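Local atomic coordinates of NS6 protease (Murine norovirus 1, PDB entry 4ASH), a protein that probably cleaves the viral polyprotein at specific sites as a cysteine protease with a trypsin-like fold. Residues V101-Q106 with H117-M122. The protein carries 1 engineered substitution. Sequence-based numbering, arbitrary orientation.
Sequences VRMGSQ and HGQTGM
A beta bulge interrupts the antiparallel hairpin of strands 96-111 and 114-123, in one of the two sheets of this trypsin-like protease, where Arg102 to Gln106 pair with Gln119 to Met122. At the regular end, Arg102 and Met122 form a hydrogen-bonded pair: Arg102 N reaches Met122 O at 2.9 Å, and Met122 N returns to Arg102 O. On their face the Met122 methyl CE rests 4.0 Å from Arg102 CD.

The register then slips by one residue. Thr120 O takes Gly104 N, which lies 44° above its carbonyl plane, while Thr120 N bonds to Ser105 O at 3.0 Å, nearly straight. Gly104 O, in the bulge, is taken instead by a side chain: Gln119 NE2 donates to it at 2.8 Å, with the oxygen almost in the amide plane. Gln119 CG is anti to the backbone N (chi1 -165°) and its chain runs on extended, between Met103 and Gln106. Met103 CE packs 3.8 Å from Gln119 CG; on the other flank, Gln106 CG lies 3.7 Å from Gln119 CD, the two amide planes being 48° apart. Cys79 N donates to Gln119 OE1, tying the hairpin to the neighbouring loop.

Beside the bulge, a water accepts a hydrogen bond from Ser105 N; Ser105 OG turns to Glu81. A second water bridges Gln106 OE1 and Gly118 O. The buried Gln119 amide thus gives the bulge carbonyl Gly104 O a side-chain donor, and with both its ends engaged its rotation is fixed.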
ATOM      1  N   VAL A 101      -1.695  -6.869 -11.656  1.00 23.05           N
ATOM      2  CA  VAL A 101      -1.976  -7.904 -10.671  1.00 21.79           C
ATOM      3  C   VAL A 101      -3.470  -8.182 -10.610  1.00 20.76           C
ATOM      4  O   VAL A 101      -4.277  -7.258 -10.506  1.00 21.41           O
ATOM      5  CB  VAL A 101      -1.457  -7.498  -9.265  1.00 22.95           C
ATOM      6  CG1 VAL A 101      -2.082  -6.189  -8.799  1.00 20.69           C
ATOM      7  CG2 VAL A 101      -1.721  -8.599  -8.251  1.00 23.43           C
ATOM      8  N   ARG A 102      -3.840  -9.459 -10.695  1.00 20.27           N
ATOM      9  CA  ARG A 102      -5.234  -9.832 -10.487  1.00 21.48           C
ATOM     10  C   ARG A 102      -5.475  -9.996  -8.994  1.00 19.85           C
ATOM     11  O   ARG A 102      -4.845 -10.834  -8.348  1.00 22.01           O
ATOM     12  CB  ARG A 102      -5.581 -11.124 -11.213  1.00 26.24           C
ATOM     13  CG  ARG A 102      -7.052 -11.487 -11.026  1.00 26.47           C
ATOM     14  CD  ARG A 102      -7.313 -12.949 -11.310  1.00 29.24           C
ATOM     15  NE  ARG A 102      -8.742 -13.256 -11.257  1.00 32.29           N
ATOM     16  CZ  ARG A 102      -9.415 -13.578 -10.156  1.00 30.06           C
ATOM     17  NH1 ARG A 102      -8.810 -13.641  -8.975  1.00 26.58           N
ATOM     18  NH2 ARG A 102     -10.715 -13.842 -10.240  1.00 29.09           N
ATOM     19  N   MET A 103      -6.356  -9.169  -8.440  1.00 20.76           N
ATOM     20  CA  MET A 103      -6.616  -9.201  -7.007  1.00 17.75           C
ATOM     21  C   MET A 103      -7.453 -10.421  -6.668  1.00 23.33           C
ATOM     22  O   MET A 103      -8.426 -10.711  -7.357  1.00 24.67           O
ATOM     23  CB  MET A 103      -7.288  -7.904  -6.551  1.00 21.01           C
ATOM     24  CG  MET A 103      -6.421  -6.661  -6.825  1.00 21.34           C
ATOM     25  SD  MET A 103      -4.730  -6.795  -6.146  1.00 20.59           S
ATOM     26  CE  MET A 103      -5.103  -6.955  -4.401  1.00 20.02           C
ATOM     27  N   GLY A 104      -7.044 -11.138  -5.625  1.00 22.31           N
ATOM     28  CA  GLY A 104      -7.739 -12.333  -5.177  1.00 25.07           C
ATOM     29  C   GLY A 104      -8.558 -12.078  -3.928  1.00 21.75           C
ATOM     30  O   GLY A 104      -9.178 -11.035  -3.777  1.00 23.30           O
ATOM     31  N   SER A 105      -8.578 -13.046  -3.020  1.00 22.95           N
ATOM     32  CA  SER A 105      -9.440 -12.919  -1.853  1.00 21.43           C
ATOM     33  C   SER A 105      -8.793 -12.137  -0.733  1.00 20.57           C
ATOM     34  O   SER A 105      -7.560 -12.124  -0.593  1.00 21.82           O
ATOM     35  CB  SER A 105      -9.841 -14.307  -1.316  1.00 29.94           C
ATOM     36  OG  SER A 105     -10.101 -15.220  -2.365  1.00 39.83           O
ATOM     37  N   GLN A 106      -9.629 -11.493   0.072  1.00 20.11           N
ATOM     38  CA  GLN A 106      -9.180 -10.882   1.310  1.00 18.56           C
ATOM     39  C   GLN A 106      -9.149 -11.935   2.409  1.00 24.43           C
ATOM     40  O   GLN A 106     -10.006 -12.816   2.456  1.00 32.38           O
ATOM     41  CB  GLN A 106     -10.091  -9.710   1.695  1.00 24.40           C
ATOM     42  CG  GLN A 106     -10.098  -8.593   0.660  1.00 24.57           C
ATOM     43  CD  GLN A 106     -10.987  -7.425   1.049  1.00 37.55           C
ATOM     44  OE1 GLN A 106     -11.207  -7.162   2.229  1.00 45.98           O
ATOM     45  NE2 GLN A 106     -11.511  -6.728   0.051  1.00 43.68           N
ATOM     46  N   HIS A 117      -3.820  -8.373   7.778  1.00 21.17           N
ATOM     47  CA  HIS A 117      -5.110  -8.280   7.119  1.00 19.03           C
ATOM     48  C   HIS A 117      -4.839  -7.696   5.754  1.00 19.24           C
ATOM     49  O   HIS A 117      -4.283  -6.608   5.635  1.00 21.30           O
ATOM     50  CB  HIS A 117      -6.054  -7.371   7.900  1.00 21.67           C
ATOM     51  CG  HIS A 117      -6.144  -7.714   9.350  1.00 32.12           C
ATOM     52  ND1 HIS A 117      -6.778  -8.848   9.803  1.00 36.96           N
ATOM     53  CD2 HIS A 117      -5.663  -7.084  10.447  1.00 40.86           C
ATOM     54  CE1 HIS A 117      -6.698  -8.897  11.121  1.00 47.95           C
ATOM     55  NE2 HIS A 117      -6.025  -7.840  11.536  1.00 47.26           N
ATOM     56  N   GLY A 118      -5.192  -8.421   4.705  1.00 20.21           N
ATOM     57  CA  GLY A 118      -4.876  -7.928   3.381  1.00 22.09           C
ATOM     58  C   GLY A 118      -5.597  -8.659   2.280  1.00 29.03           C
ATOM     59  O   GLY A 118      -6.589  -9.350   2.517  1.00 27.65           O
ATOM     60  N   GLN A 119      -5.092  -8.500   1.065  1.00 17.74           N
ATOM     61  CA  GLN A 119      -5.698  -9.122  -0.089  1.00 18.82           C
ATOM     62  C   GLN A 119      -4.610  -9.804  -0.884  1.00 18.05           C
ATOM     63  O   GLN A 119      -3.549  -9.225  -1.124  1.00 18.72           O
ATOM     64  CB  GLN A 119      -6.426  -8.090  -0.950  1.00 19.40           C
ATOM     65  CG  GLN A 119      -7.383  -8.722  -1.956  1.00 19.36           C
ATOM     66  CD  GLN A 119      -8.387  -7.741  -2.524  1.00 19.59           C
ATOM     67  OE1 GLN A 119      -8.432  -6.571  -2.128  1.00 24.45           O
ATOM     68  NE2 GLN A 119      -9.211  -8.214  -3.453  1.00 19.27           N
ATOM     69  N   THR A 120      -4.863 -11.041  -1.287  1.00 19.04           N
ATOM     70  CA  THR A 120      -3.894 -11.740  -2.119  1.00 16.40           C
ATOM     71  C   THR A 120      -3.978 -11.201  -3.538  1.00 20.95           C
ATOM     72  O   THR A 120      -4.957 -10.553  -3.913  1.00 19.16           O
ATOM     73  CB  THR A 120      -4.172 -13.259  -2.159  1.00 23.11           C
ATOM     74  OG1 THR A 120      -5.451 -13.477  -2.754  1.00 25.21           O
ATOM     75  CG2 THR A 120      -4.161 -13.836  -0.756  1.00 25.63           C
ATOM     76  N   GLY A 121      -2.938 -11.454  -4.320  1.00 19.56           N
ATOM     77  CA  GLY A 121      -2.915 -11.037  -5.704  1.00 21.30           C
ATOM     78  C   GLY A 121      -2.040 -11.956  -6.528  1.00 20.55           C
ATOM     79  O   GLY A 121      -1.125 -12.598  -6.005  1.00 22.51           O
ATOM     80  N   MET A 122      -2.333 -12.024  -7.818  1.00 19.08           N
ATOM     81  CA  MET A 122      -1.531 -12.828  -8.738  1.00 23.00           C
ATOM     82  C   MET A 122      -0.899 -11.921  -9.780  1.00 21.70           C
ATOM     83  O   MET A 122      -1.599 -11.305 -10.581  1.00 21.96           O
ATOM     84  CB  MET A 122      -2.421 -13.884  -9.412  1.00 26.40           C
ATOM     85  CG  MET A 122      -1.718 -14.754 -10.442  1.00 28.48           C
ATOM     86  SD  MET A 122      -2.856 -15.840 -11.349  1.00 44.64           S
ATOM     87  CE  MET A 122      -3.854 -14.644 -12.235  1.00 60.35           C
TER
HETATM   88  O   HOH W   1      -6.647 -15.497  -3.374  0.50 41.18           O
HETATM   89  O   HOH W   2      -8.636  -7.652   3.974  1.00 49.64           O